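Local coordinates for protein DNA-entry nuclease (Competence-specific nuclease) (Streptococcus agalactiae ILRI112, PDB 4QGO) that probably cleaves DNA and RNA without sequence specificity as a beta-beta-alpha-metal (His-Me finger) nuclease and virulence factor, at residues N31-L36 / F202-P207; T175-N180 / A188-A193; I74-N79 / I114-A119; V47-Y52 / N167-Y172. The protein carries 1 engineered substitution. All coordinates share one frame; numbering follows the deposited sequence. Where two conformers were deposited one is given.

Interaction 1. Residues N31-L36 / F202-P207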
loop_
_atom_site.group_PDB
_atom_site.type_symbol
_atom_site.label_atom_id
_atom_site.label_comp_id
_atom_site.label_asym_id
_atom_site.label_seq_id
_atom_site.Cartn_x
_atom_site.Cartn_y
_atom_site.Cartn_z
ATOM N N ASN A 31 10.881 8.355 9.122
ATOM C CA ASN A 31 9.823 7.719 9.903
ATOM C C ASN A 31 9.495 6.316 9.408
ATOM O O ASN A 31 8.331 5.924 9.414
ATOM C CB ASN A 31 8.534 8.552 9.858
ATOM C CG ASN A 31 8.699 9.940 10.438
ATOM O OD1 ASN A 31 8.503 10.941 9.743
ATOM N ND2 ASN A 31 9.017 10.011 11.723
ATOM N N GLY A 32 10.496 5.581 8.933
ATOM C CA GLY A 32 10.281 4.201 8.540
ATOM C C GLY A 32 9.813 4.002 7.109
ATOM O O GLY A 32 9.675 2.870 6.659
ATOM N N ILE A 33 9.590 5.088 6.373
ATOM C CA ILE A 33 9.103 4.968 4.999
ATOM C C ILE A 33 9.958 5.813 4.056
ATOM O O ILE A 33 10.844 6.535 4.512
ATOM C CB ILE A 33 7.588 5.296 4.899
ATOM C CG1 ILE A 33 7.241 6.687 5.456
ATOM C CG2 ILE A 33 6.792 4.254 5.700
ATOM C CD1 ILE A 33 7.619 7.871 4.563
ATOM N N TYR A 34 9.710 5.720 2.752
ATOM C CA TYR A 34 10.376 6.606 1.801
ATOM C C TYR A 34 9.403 7.660 1.301
ATOM O O TYR A 34 8.377 7.336 0.690
ATOM C CB TYR A 34 10.975 5.816 0.629
ATOM C CG TYR A 34 12.233 5.074 1.000
ATOM C CD1 TYR A 34 13.473 5.695 0.928
ATOM C CD2 TYR A 34 12.183 3.756 1.429
ATOM C CE1 TYR A 34 14.629 5.022 1.285
ATOM C CE2 TYR A 34 13.335 3.075 1.789
ATOM C CZ TYR A 34 14.554 3.713 1.708
ATOM O OH TYR A 34 15.703 3.040 2.061
ATOM N N GLU A 35 9.728 8.914 1.578
ATOM C CA GLU A 35 9.026 10.037 0.999
ATOM C C GLU A 35 9.581 10.197 -0.412
ATOM O O GLU A 35 10.808 10.194 -0.600
ATOM C CB GLU A 35 9.294 11.287 1.832
ATOM C CG GLU A 35 8.593 12.538 1.361
ATOM C CD GLU A 35 8.987 13.764 2.175
ATOM O OE1 GLU A 35 8.846 14.893 1.658
ATOM O OE2 GLU A 35 9.449 13.603 3.327
ATOM N N LEU A 36 8.694 10.312 -1.399
ATOM C CA LEU A 36 9.113 10.419 -2.796
ATOM C C LEU A 36 8.798 11.794 -3.340
ATOM O O LEU A 36 7.736 12.345 -3.051
ATOM C CB LEU A 36 8.347 9.400 -3.649
ATOM C CG LEU A 36 8.341 7.959 -3.141
ATOM C CD1 LEU A 36 7.579 7.082 -4.126
ATOM C CD2 LEU A 36 9.755 7.447 -2.928
ATOM N N PHE A 202 0.383 13.581 -0.357
ATOM C CA PHE A 202 1.566 12.787 -0.052
ATOM C C PHE A 202 1.944 11.864 -1.202
ATOM O O PHE A 202 1.127 11.578 -2.082
ATOM C CB PHE A 202 1.449 12.020 1.288
ATOM C CG PHE A 202 0.309 11.027 1.359
ATOM C CD1 PHE A 202 0.372 9.815 0.683
ATOM C CD2 PHE A 202 -0.790 11.280 2.168
ATOM C CE1 PHE A 202 -0.654 8.891 0.777
ATOM C CE2 PHE A 202 -1.822 10.355 2.280
ATOM C CZ PHE A 202 -1.755 9.155 1.589
ATOM N N ASN A 203 3.196 11.410 -1.185
ATOM C CA ASN A 203 3.727 10.512 -2.190
ATOM C C ASN A 203 4.798 9.706 -1.473
ATOM O O ASN A 203 5.886 10.219 -1.195
ATOM C CB ASN A 203 4.327 11.304 -3.364
ATOM C CG ASN A 203 4.670 10.422 -4.542
ATOM O OD1 ASN A 203 4.704 9.197 -4.427
ATOM N ND2 ASN A 203 4.930 11.042 -5.691
ATOM N N VAL A 204 4.476 8.460 -1.142
ATOM C CA VAL A 204 5.367 7.642 -0.327
ATOM C C VAL A 204 5.470 6.213 -0.845
ATOM O O VAL A 204 4.578 5.710 -1.553
ATOM C CB VAL A 204 4.906 7.588 1.156
ATOM C CG1 VAL A 204 4.855 8.989 1.791
ATOM C CG2 VAL A 204 3.553 6.913 1.255
ATOM N N ALA A 205 6.566 5.558 -0.482
ATOM C CA ALA A 205 6.699 4.119 -0.678
ATOM C C ALA A 205 6.849 3.480 0.688
ATOM O O ALA A 205 7.739 3.843 1.447
ATOM C CB ALA A 205 7.906 3.794 -1.552
ATOM N N ILE A 206 5.953 2.546 1.011
ATOM C CA ILE A 206 5.987 1.827 2.279
ATOM C C ILE A 206 6.723 0.517 2.049
ATOM O O ILE A 206 6.210 -0.362 1.355
ATOM C CB ILE A 206 4.567 1.463 2.755
ATOM C CG1 ILE A 206 3.609 2.661 2.668
ATOM C CG2 ILE A 206 4.622 0.859 4.162
ATOM C CD1 ILE A 206 3.959 3.794 3.557
ATOM N N PRO A 207 7.938 0.377 2.605
ATOM C CA PRO A 207 8.667 -0.870 2.339
ATOM C C PRO A 207 7.887 -2.092 2.842
ATOM O O PRO A 207 7.325 -2.070 3.949
ATOM C CB PRO A 207 9.978 -0.687 3.131
ATOM C CG PRO A 207 10.142 0.843 3.207
ATOM C CD PRO A 207 8.729 1.328 3.411
#

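Interaction 2. Residues T175-N180 / A188-A193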
loop_
_atom_site.group_PDB
_atom_site.type_symbol
_atom_site.label_atom_id
_atom_site.label_comp_id
_atom_site.label_asym_id
_atom_site.label_seq_id
_atom_site.Cartn_x
_atom_site.Cartn_y
_atom_site.Cartn_z
ATOM N N THR A 175 0.008 1.632 -5.755
ATOM C CA THR A 175 0.679 0.793 -6.737
ATOM C C THR A 175 1.674 -0.121 -6.043
ATOM O O THR A 175 2.658 0.351 -5.481
ATOM C CB THR A 175 1.439 1.640 -7.764
ATOM O OG1 THR A 175 0.565 2.651 -8.309
ATOM C CG2 THR A 175 1.967 0.772 -8.904
ATOM N N PRO A 176 1.424 -1.434 -6.069
ATOM C CA PRO A 176 2.459 -2.367 -5.601
ATOM C C PRO A 176 3.691 -2.252 -6.492
ATOM O O PRO A 176 3.559 -2.249 -7.728
ATOM C CB PRO A 176 1.805 -3.743 -5.774
ATOM C CG PRO A 176 0.312 -3.465 -5.872
ATOM C CD PRO A 176 0.218 -2.126 -6.555
ATOM N N LEU A 177 4.866 -2.140 -5.877
ATOM C CA LEU A 177 6.125 -2.059 -6.629
ATOM C C LEU A 177 6.815 -3.422 -6.616
ATOM O O LEU A 177 7.080 -3.977 -5.539
ATOM C CB LEU A 177 7.041 -0.979 -6.048
ATOM C CG LEU A 177 6.448 0.426 -5.933
ATOM C CD1 LEU A 177 7.506 1.392 -5.412
ATOM C CD2 LEU A 177 5.888 0.887 -7.272
ATOM N N TYR A 178 7.053 -3.978 -7.806
ATOM C CA TYR A 178 7.725 -5.273 -7.966
ATOM C C TYR A 178 9.131 -5.053 -8.519
ATOM O O TYR A 178 9.352 -4.132 -9.309
ATOM C CB TYR A 178 6.940 -6.195 -8.907
ATOM C CG TYR A 178 5.517 -6.481 -8.447
ATOM C CD1 TYR A 178 5.251 -7.493 -7.538
ATOM C CD2 TYR A 178 4.447 -5.729 -8.919
ATOM C CE1 TYR A 178 3.959 -7.750 -7.107
ATOM C CE2 TYR A 178 3.151 -5.987 -8.506
ATOM C CZ TYR A 178 2.912 -6.995 -7.596
ATOM O OH TYR A 178 1.634 -7.245 -7.179
ATOM N N ARG A 179 10.082 -5.894 -8.109
ATOM C CA ARG A 179 11.477 -5.742 -8.540
ATOM C C ARG A 179 11.641 -6.044 -10.014
ATOM O O ARG A 179 12.576 -5.562 -10.659
ATOM C CB ARG A 179 12.392 -6.713 -7.800
ATOM C CG ARG A 179 12.544 -6.474 -6.307
ATOM C CD ARG A 179 13.558 -7.453 -5.719
ATOM N NE ARG A 179 13.192 -8.835 -6.009
ATOM C CZ ARG A 179 13.998 -9.875 -5.827
ATOM N NH1 ARG A 179 15.227 -9.693 -5.357
ATOM N NH2 ARG A 179 13.579 -11.098 -6.120
ATOM N N ASN A 180 10.745 -6.879 -10.520
ATOM C CA ASN A 180 10.852 -7.431 -11.859
ATOM C C ASN A 180 9.496 -7.965 -12.288
ATOM O O ASN A 180 8.505 -7.858 -11.558
ATOM C CB ASN A 180 11.901 -8.546 -11.876
ATOM C CG ASN A 180 11.609 -9.634 -10.862
ATOM O OD1 ASN A 180 10.493 -10.157 -10.796
ATOM N ND2 ASN A 180 12.605 -9.966 -10.046
ATOM N N ALA A 188 7.473 -3.048 -2.086
ATOM C CA ALA A 188 6.990 -1.830 -1.454
ATOM C C ALA A 188 5.611 -1.507 -1.965
ATOM O O ALA A 188 5.189 -2.013 -3.002
ATOM C CB ALA A 188 7.932 -0.657 -1.747
ATOM N N MET A 189 4.899 -0.667 -1.221
ATOM C CA MET A 189 3.608 -0.168 -1.660
ATOM C C MET A 189 3.693 1.340 -1.889
ATOM O O MET A 189 3.990 2.097 -0.972
ATOM C CB MET A 189 2.515 -0.509 -0.638
ATOM C CG MET A 189 2.296 -2.004 -0.447
ATOM S SD MET A 189 1.473 -2.790 -1.848
ATOM C CE MET A 189 -0.229 -2.340 -1.507
ATOM N N HIS A 190 3.431 1.771 -3.122
ATOM C CA HIS A 190 3.481 3.187 -3.466
ATOM C C HIS A 190 2.112 3.815 -3.211
ATOM O O HIS A 190 1.133 3.408 -3.825
ATOM C CB HIS A 190 3.872 3.314 -4.948
ATOM C CG HIS A 190 4.110 4.716 -5.417
ATOM N ND1 HIS A 190 4.294 5.012 -6.752
ATOM C CD2 HIS A 190 4.216 5.890 -4.751
ATOM C CE1 HIS A 190 4.488 6.312 -6.887
ATOM N NE2 HIS A 190 4.454 6.867 -5.688
ATOM N N LEU A 191 2.037 4.784 -2.295
ATOM C CA LEU A 191 0.772 5.461 -1.992
ATOM C C LEU A 191 0.861 6.930 -2.365
ATOM O O LEU A 191 1.809 7.605 -1.967
ATOM C CB LEU A 191 0.430 5.380 -0.497
ATOM C CG LEU A 191 0.728 4.090 0.262
ATOM C CD1 LEU A 191 0.381 4.272 1.726
ATOM C CD2 LEU A 191 -0.061 2.940 -0.329
ATOM N N GLU A 192 -0.143 7.422 -3.092
ATOM C CA GLU A 192 -0.225 8.813 -3.520
ATOM C C GLU A 192 -1.622 9.333 -3.205
ATOM O O GLU A 192 -2.619 8.648 -3.462
ATOM C CB GLU A 192 0.008 8.904 -5.020
ATOM C CG GLU A 192 1.380 8.445 -5.466
ATOM C CD GLU A 192 1.475 8.421 -6.966
ATOM O OE1 GLU A 192 1.690 9.495 -7.564
ATOM O OE2 GLU A 192 1.307 7.334 -7.552
ATOM N N ALA A 193 -1.708 10.545 -2.661
ATOM C CA ALA A 193 -3.006 11.131 -2.340
ATOM C C ALA A 193 -2.984 12.641 -2.517
ATOM O O ALA A 193 -1.969 13.288 -2.254
ATOM C CB ALA A 193 -3.435 10.772 -0.915
HETATM O O HOH W 1 0.897 4.781 -6.549
#

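Interaction 3. Residues I74-N79 / I114-A119. With SO4 (sulfate ion), chain E.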
loop_
_atom_site.group_PDB
_atom_site.type_symbol
_atom_site.label_atom_id
_atom_site.label_comp_id
_atom_site.label_asym_id
_atom_site.label_seq_id
_atom_site.Cartn_x
_atom_site.Cartn_y
_atom_site.Cartn_z
ATOM N N ILE A 74 -18.783 6.942 -0.770
ATOM C CA ILE A 74 -18.319 5.555 -0.822
ATOM C C ILE A 74 -17.567 5.114 0.434
ATOM O O ILE A 74 -17.177 3.956 0.556
ATOM C CB ILE A 74 -17.493 5.244 -2.096
ATOM C CG1 ILE A 74 -16.194 6.053 -2.140
ATOM C CG2 ILE A 74 -18.331 5.500 -3.339
ATOM C CD1 ILE A 74 -15.259 5.606 -3.261
ATOM N N ARG A 75 -17.395 6.044 1.369
ATOM C CA ARG A 75 -16.836 5.768 2.677
ATOM C C ARG A 75 -17.680 4.729 3.408
ATOM O O ARG A 75 -18.915 4.792 3.391
ATOM C CB ARG A 75 -16.794 7.077 3.471
ATOM C CG ARG A 75 -16.258 6.967 4.882
ATOM C CD ARG A 75 -14.734 6.934 4.965
ATOM N NE ARG A 75 -14.343 7.167 6.355
ATOM C CZ ARG A 75 -14.261 6.226 7.291
ATOM N NH1 ARG A 75 -14.485 4.949 6.998
ATOM N NH2 ARG A 75 -13.942 6.573 8.535
ATOM N N GLN A 76 -17.013 3.768 4.037
ATOM C CA GLN A 76 -17.694 2.697 4.751
ATOM C C GLN A 76 -17.322 2.715 6.229
ATOM O O GLN A 76 -16.202 2.353 6.606
ATOM C CB GLN A 76 -17.353 1.351 4.108
ATOM C CG GLN A 76 -17.880 0.121 4.841
ATOM C CD GLN A 76 -19.396 0.046 4.905
ATOM O OE1 GLN A 76 -20.041 0.814 5.617
ATOM N NE2 GLN A 76 -19.969 -0.899 4.169
ATOM N N TYR A 77 -18.273 3.137 7.063
ATOM C CA TYR A 77 -18.060 3.235 8.507
ATOM C C TYR A 77 -18.409 1.929 9.200
ATOM O O TYR A 77 -17.951 1.676 10.315
ATOM C CB TYR A 77 -18.904 4.376 9.093
ATOM C CG TYR A 77 -18.511 5.745 8.592
ATOM C CD1 TYR A 77 -17.327 6.336 9.011
ATOM C CD2 TYR A 77 -19.326 6.442 7.714
ATOM C CE1 TYR A 77 -16.959 7.602 8.558
ATOM C CE2 TYR A 77 -18.972 7.696 7.255
ATOM C CZ TYR A 77 -17.788 8.270 7.684
ATOM O OH TYR A 77 -17.434 9.520 7.217
ATOM N N GLN A 78 -19.201 1.095 8.529
ATOM C CA GLN A 78 -19.722 -0.115 9.164
ATOM C C GLN A 78 -18.785 -1.285 8.973
ATOM O O GLN A 78 -17.874 -1.245 8.145
ATOM C CB GLN A 78 -21.096 -0.476 8.604
ATOM C CG GLN A 78 -22.094 0.653 8.639
ATOM C CD GLN A 78 -23.512 0.163 8.448
ATOM O OE1 GLN A 78 -24.060 0.224 7.347
ATOM N NE2 GLN A 78 -24.112 -0.338 9.524
ATOM N N ASN A 79 -19.003 -2.328 9.757
ATOM C CA ASN A 79 -18.312 -3.579 9.541
ATOM C C ASN A 79 -18.958 -4.341 8.397
ATOM O O ASN A 79 -20.126 -4.107 8.064
ATOM C CB ASN A 79 -18.367 -4.422 10.807
ATOM C CG ASN A 79 -17.514 -3.854 11.908
ATOM O OD1 ASN A 79 -16.514 -3.177 11.651
ATOM N ND2 ASN A 79 -17.895 -4.125 13.148
ATOM N N ILE A 114 -6.585 -0.844 -1.736
ATOM C CA ILE A 114 -7.583 0.161 -1.371
ATOM C C ILE A 114 -8.388 -0.360 -0.181
ATOM O O ILE A 114 -9.073 -1.372 -0.285
ATOM C CB ILE A 114 -8.543 0.465 -2.542
ATOM C CG1 ILE A 114 -7.767 0.797 -3.825
ATOM C CG2 ILE A 114 -9.465 1.612 -2.170
ATOM C CD1 ILE A 114 -6.967 2.085 -3.753
ATOM N N ALA A 115 -8.282 0.341 0.947
ATOM C CA ALA A 115 -8.901 -0.074 2.208
ATOM C C ALA A 115 -10.425 -0.147 2.182
ATOM O O ALA A 115 -11.098 0.682 1.568
ATOM C CB ALA A 115 -8.439 0.843 3.345
ATOM N N TYR A 116 -10.947 -1.147 2.882
ATOM C CA TYR A 116 -12.375 -1.346 3.024
ATOM C C TYR A 116 -13.062 -0.089 3.542
ATOM O O TYR A 116 -14.101 0.317 3.023
ATOM C CB TYR A 116 -12.644 -2.525 3.977
ATOM C CG TYR A 116 -14.117 -2.802 4.182
ATOM C CD1 TYR A 116 -14.858 -3.444 3.204
ATOM C CD2 TYR A 116 -14.768 -2.398 5.344
ATOM C CE1 TYR A 116 -16.206 -3.691 3.371
ATOM C CE2 TYR A 116 -16.115 -2.654 5.523
ATOM C CZ TYR A 116 -16.825 -3.292 4.527
ATOM O OH TYR A 116 -18.171 -3.548 4.684
ATOM N N ALA A 117 -12.490 0.535 4.565
ATOM C CA ALA A 117 -13.129 1.709 5.154
ATOM C C ALA A 117 -13.222 2.871 4.165
ATOM O O ALA A 117 -14.097 3.721 4.276
ATOM C CB ALA A 117 -12.391 2.142 6.412
ATOM N N LEU A 118 -12.314 2.911 3.195
ATOM C CA LEU A 118 -12.272 4.037 2.269
ATOM C C LEU A 118 -13.254 3.908 1.112
ATOM O O LEU A 118 -13.790 4.908 0.639
ATOM C CB LEU A 118 -10.852 4.259 1.733
ATOM C CG LEU A 118 -9.803 4.579 2.789
ATOM C CD1 LEU A 118 -8.425 4.691 2.138
ATOM C CD2 LEU A 118 -10.154 5.867 3.528
ATOM N N ALA A 119 -13.515 2.678 0.672
ATOM C CA ALA A 119 -14.272 2.507 -0.558
ATOM C C ALA A 119 -15.298 1.387 -0.500
ATOM O O ALA A 119 -15.893 1.030 -1.524
ATOM C CB ALA A 119 -13.324 2.278 -1.676
HETATM S S SO4 E . -20.306 -6.095 2.995
HETATM O O1 SO4 E . -19.505 -7.238 3.423
HETATM O O2 SO4 E . -19.423 -4.980 2.653
HETATM O O3 SO4 E . -21.096 -6.464 1.823
HETATM O O4 SO4 E . -21.204 -5.705 4.078
#

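Interaction 4. Residues V47-Y52 / N167-Y172. With SO4 (sulfate ion), chain C.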
loop_
_atom_site.group_PDB
_atom_site.type_symbol
_atom_site.label_atom_id
_atom_site.label_comp_id
_atom_site.label_asym_id
_atom_site.label_seq_id
_atom_site.Cartn_x
_atom_site.Cartn_y
_atom_site.Cartn_z
ATOM N N VAL A 47 -11.398 17.256 -10.336
ATOM C CA VAL A 47 -12.138 16.682 -11.450
ATOM C C VAL A 47 -13.578 16.436 -11.010
ATOM O O VAL A 47 -13.827 15.912 -9.922
ATOM C CB VAL A 47 -11.491 15.367 -11.953
ATOM C CG1 VAL A 47 -10.137 15.642 -12.587
ATOM C CG2 VAL A 47 -11.317 14.389 -10.822
ATOM N N ASN A 48 -14.531 16.838 -11.845
ATOM C CA ASN A 48 -15.933 16.636 -11.503
ATOM C C ASN A 48 -16.399 15.249 -11.920
ATOM O O ASN A 48 -17.181 15.082 -12.860
ATOM C CB ASN A 48 -16.808 17.725 -12.132
ATOM C CG ASN A 48 -18.223 17.687 -11.602
ATOM O OD1 ASN A 48 -18.445 17.394 -10.423
ATOM N ND2 ASN A 48 -19.195 17.971 -12.469
ATOM N N VAL A 49 -15.881 14.243 -11.223
ATOM C CA VAL A 49 -16.242 12.863 -11.513
ATOM C C VAL A 49 -16.784 12.166 -10.275
ATOM O O VAL A 49 -16.425 12.497 -9.141
ATOM C CB VAL A 49 -15.055 12.051 -12.078
ATOM C CG1 VAL A 49 -14.561 12.666 -13.390
ATOM C CG2 VAL A 49 -13.939 11.968 -11.058
ATOM N N LYS A 50 -17.648 11.189 -10.517
ATOM C CA LYS A 50 -18.243 10.376 -9.471
ATOM C C LYS A 50 -17.157 9.595 -8.732
ATOM O O LYS A 50 -16.197 9.136 -9.345
ATOM C CB LYS A 50 -19.243 9.416 -10.105
ATOM C CG LYS A 50 -19.984 8.565 -9.150
ATOM C CD LYS A 50 -21.135 7.888 -9.868
ATOM C CE LYS A 50 -20.692 7.190 -11.145
ATOM N NZ LYS A 50 -20.141 5.829 -10.891
ATOM N N ALA A 51 -17.303 9.470 -7.414
ATOM C CA ALA A 51 -16.388 8.651 -6.626
ATOM C C ALA A 51 -16.314 7.239 -7.201
ATOM O O ALA A 51 -17.318 6.695 -7.686
ATOM C CB ALA A 51 -16.835 8.613 -5.176
ATOM N N TYR A 52 -15.127 6.637 -7.154
ATOM C CA TYR A 52 -14.925 5.310 -7.734
ATOM C C TYR A 52 -13.688 4.637 -7.157
ATOM O O TYR A 52 -12.837 5.297 -6.558
ATOM C CB TYR A 52 -14.739 5.412 -9.261
ATOM C CG TYR A 52 -13.422 6.064 -9.683
ATOM C CD1 TYR A 52 -13.317 7.440 -9.837
ATOM C CD2 TYR A 52 -12.279 5.294 -9.901
ATOM C CE1 TYR A 52 -12.111 8.044 -10.204
ATOM C CE2 TYR A 52 -11.061 5.896 -10.261
ATOM C CZ TYR A 52 -10.991 7.272 -10.418
ATOM O OH TYR A 52 -9.788 7.875 -10.769
ATOM N N ASN A 167 -15.043 15.862 5.044
ATOM C CA ASN A 167 -15.744 16.217 3.806
ATOM C C ASN A 167 -14.833 16.618 2.646
ATOM O O ASN A 167 -15.230 17.379 1.767
ATOM C CB ASN A 167 -16.794 17.305 4.063
ATOM C CG ASN A 167 -17.807 16.891 5.104
ATOM O OD1 ASN A 167 -18.344 15.790 5.050
ATOM N ND2 ASN A 167 -18.066 17.770 6.065
ATOM N N LYS A 168 -13.616 16.091 2.640
ATOM C CA LYS A 168 -12.705 16.345 1.532
ATOM C C LYS A 168 -12.877 15.295 0.433
ATOM O O LYS A 168 -13.306 14.168 0.689
ATOM C CB LYS A 168 -11.259 16.379 2.012
ATOM C CG LYS A 168 -11.027 17.449 3.069
ATOM C CD LYS A 168 -9.558 17.635 3.354
ATOM C CE LYS A 168 -9.364 18.559 4.549
ATOM N NZ LYS A 168 -10.038 19.877 4.338
ATOM N N ARG A 169 -12.576 15.697 -0.793
ATOM C CA ARG A 169 -12.500 14.796 -1.940
ATOM C C ARG A 169 -11.036 14.427 -2.126
ATOM O O ARG A 169 -10.186 15.305 -2.271
ATOM C CB ARG A 169 -13.003 15.491 -3.204
ATOM C CG ARG A 169 -14.511 15.704 -3.250
ATOM C CD ARG A 169 -15.177 14.647 -4.117
ATOM N NE ARG A 169 -14.873 14.834 -5.531
ATOM C CZ ARG A 169 -15.319 14.048 -6.505
ATOM N NH1 ARG A 169 -16.075 12.978 -6.233
ATOM N NH2 ARG A 169 -14.983 14.310 -7.755
ATOM N N VAL A 170 -10.741 13.135 -2.101
ATOM C CA VAL A 170 -9.348 12.696 -2.163
ATOM C C VAL A 170 -9.104 11.786 -3.359
ATOM O O VAL A 170 -9.680 10.709 -3.461
ATOM C CB VAL A 170 -8.916 11.987 -0.863
ATOM C CG1 VAL A 170 -7.440 11.605 -0.959
ATOM C CG2 VAL A 170 -9.133 12.905 0.334
ATOM N N ARG A 171 -8.263 12.249 -4.280
ATOM C CA ARG A 171 -7.789 11.418 -5.381
ATOM C C ARG A 171 -6.638 10.560 -4.832
ATOM O O ARG A 171 -5.771 11.060 -4.134
ATOM C CB ARG A 171 -7.338 12.312 -6.540
ATOM C CG ARG A 171 -6.837 11.582 -7.766
ATOM C CD ARG A 171 -7.950 10.862 -8.557
ATOM N NE ARG A 171 -7.348 10.324 -9.771
ATOM C CZ ARG A 171 -6.690 9.171 -9.840
ATOM N NH1 ARG A 171 -6.605 8.376 -8.775
ATOM N NH2 ARG A 171 -6.128 8.798 -10.979
ATOM N N TYR A 172 -6.658 9.261 -5.129
ATOM C CA TYR A 172 -5.824 8.275 -4.429
ATOM C C TYR A 172 -5.323 7.244 -5.427
ATOM O O TYR A 172 -6.081 6.782 -6.285
ATOM C CB TYR A 172 -6.699 7.588 -3.373
ATOM C CG TYR A 172 -6.034 6.702 -2.326
ATOM C CD1 TYR A 172 -4.892 7.106 -1.645
ATOM C CD2 TYR A 172 -6.614 5.489 -1.960
ATOM C CE1 TYR A 172 -4.318 6.294 -0.661
ATOM C CE2 TYR A 172 -6.053 4.684 -0.978
ATOM C CZ TYR A 172 -4.916 5.093 -0.329
ATOM O OH TYR A 172 -4.349 4.297 0.654
HETATM S S SO4 C . -3.522 6.769 -13.675
HETATM O O1 SO4 C . -2.991 5.481 -13.256
HETATM O O2 SO4 C . -4.694 6.575 -14.512
HETATM O O3 SO4 C . -2.520 7.521 -14.441
HETATM O O4 SO4 C . -3.911 7.552 -12.511
#

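Interaction 1. Residues N31-L36 / F202-P207
Y34 and A205 form a hydrogen-bonded pair where strand 33-36 runs antiparallel to strand 202-207 in the central sheet; the two axes come within 4.6 Å. Y34 N gives to A205 O at 3.0 Å and A205 N returns to Y34 O. L36 N adds a bond to N203 O at 2.8 Å. E35 and V204 between them are a non-hydrogen-bonded pair. I33 can be followed outward. Its CB lies against A205 O; I33 CG2, anti to the carbonyl carbon and beside the backbone N, meets I206 CD1 at 3.6 Å, and P207 CD more loosely; CG1 takes the crowded position (chi1 56°), and I33 CD1 beyond it touches V204 CG1 at 4.1 Å. Y156 of helix 153-165 packs on I33, V204 and I206. The CD2 edge of the Y34 ring meets P207 CG at 4.0 Å, while its OH is bonded to D9 O. L36 CD1 lies 3.6 Å from N203 OD1. Backbone bonds therefore fix the register, the isoleucine branches add apolar contact on the helix 153-165 side, and the buried amide of N203 has its polar partners outside the pairing, ND2 bonding Q40 O and OD1 serving H190.

Interaction 2. Residues T175-N180 / A188-A193
A188 starts its strand opposite L177 in the antiparallel hairpin of strands 170-177 and 188-195, where A188 O accepts from L177 N at 2.9 Å and A188 CB touches L177 CD1. M189 follows in a non-hydrogen-bonded pair with P176, a residue without an N-H to give. Its chain is bent at chi2 (-72°) and chi3, and M189 SD rests 3.9 Å from P176 CA and 4.1 Å from P176 CB. H190 forms the next hydrogen-bonded pair, with T175: T175 N gives to H190 O at 2.9 Å, and H190 N to T175 O. H190 CB lies against L177 CD2 at 3.9 Å, and NE2 of its ring is bonded to N203 OD1 of the neighbouring strand. At E192, OE2 and a water sit over one face of the H190 ring, offset toward its rim. This water bonds T175 OG1 at 2.8 Å and lies within donating distance of H190 O and E192 OE2, while E192 OE1 is salt-bridged to R173. Chemically, the hairpin is apolar at its A188 end and polar toward E192, where the imidazole is held by N203 at NE2 and has a carboxylate oxygen and a water over one face.

Interaction 3. Residues I74-N79 / I114-A119
The short helix that starts at Y116, with A115 at its N-cap position, is held against the irregular 74-79 loop that follows strand 66-70. The anchor is A117 O, which accepts two bonds from opposite faces of its carbonyl plane. Q76 N reaches A117 O at 2.9 Å with an N-H...O angle of 171°, and R75 NH1 reaches A117 O at 3.0 Å with a more bent 147°. The arginine chain turns at chi2, which brings R75 CD to 3.3 Å from A117 O; its NE is salt-bridged to D165 of helix 153-165. Q76 then crosses the Y116 ring obliquely: Q76 CG lies 3.4 Å from Y116 CE2, its amide plane is 26° from the ring plane, and Q76 NE2 is 3.2 Å from Y116 OH. The other amide atom, Q76 OE1, accepts Q78 N at 3.0 Å, which restrains the amide. Q78 O stands in the plane of the Y116 ring at its edge, and Y116 OH donates to O2 of a sulfate ion, probably from the crystallisation liquor, at 2.8 Å. I74 CD1 adds an apolar touch to A119 CB. Two donors on one carbonyl, one of them a probably charged guanidinium, should polarise A117 O and pin the helix to the loop.

Interaction 4. Residues V47-Y52 / N167-Y172
R169 reaches the 47-52 loop through a chain that bends twice, at chi2 (-100°) and chi3 (-70°), leading CD and then NE toward the loop. V47 O and V49 O lie at the edge of its guanidinium, near the plane. The fold element is an inverse gamma turn centred on N48, facing R169 just before strand 170-177 and leading into strand 52-54 at the sheet's edge. V49 O is gripped end-on by both terminal nitrogens: R169 NH2 at 2.7 Å, in the carbonyl plane and on a lone pair, and R169 NH1 at 3.0 Å, nearly along the C=O axis. R169 NH2 also makes a weak bond to V47 O at 2.9 Å, while NH1 forms a salt bridge with D71. The ring plane of Y52 is 59° from the R171 guanidinium. R171 is bonded to N67, and its NH2 holds a sulfate oxygen, O4, weakly. Over the centre of one guanidinium face sits Y52 OH, 3.5 Å from R171 CZ.

How the interactions relate
From the N terminus, interaction 1 opens first of the four contacts and closes the longest loop, pairing strand 33-36 with strand 201-207 near the C terminus. The other three lie within that span. Interaction 4 joins the 47-52 loop to the start of strand 170-177, and interaction 3, which ties loop 74-79 to helix 116-119, falls inside it; I74 CD1 packs on A51 CB where they meet. Interaction 2 follows in series as the hairpin of strands 170-177 and 188-195. It shares strand 170-177 with interaction 4 and touches interaction 1 through H190 and N203. Interactions 1, 2 and 4 all reach the seven-stranded sheet, with 3 at its flank.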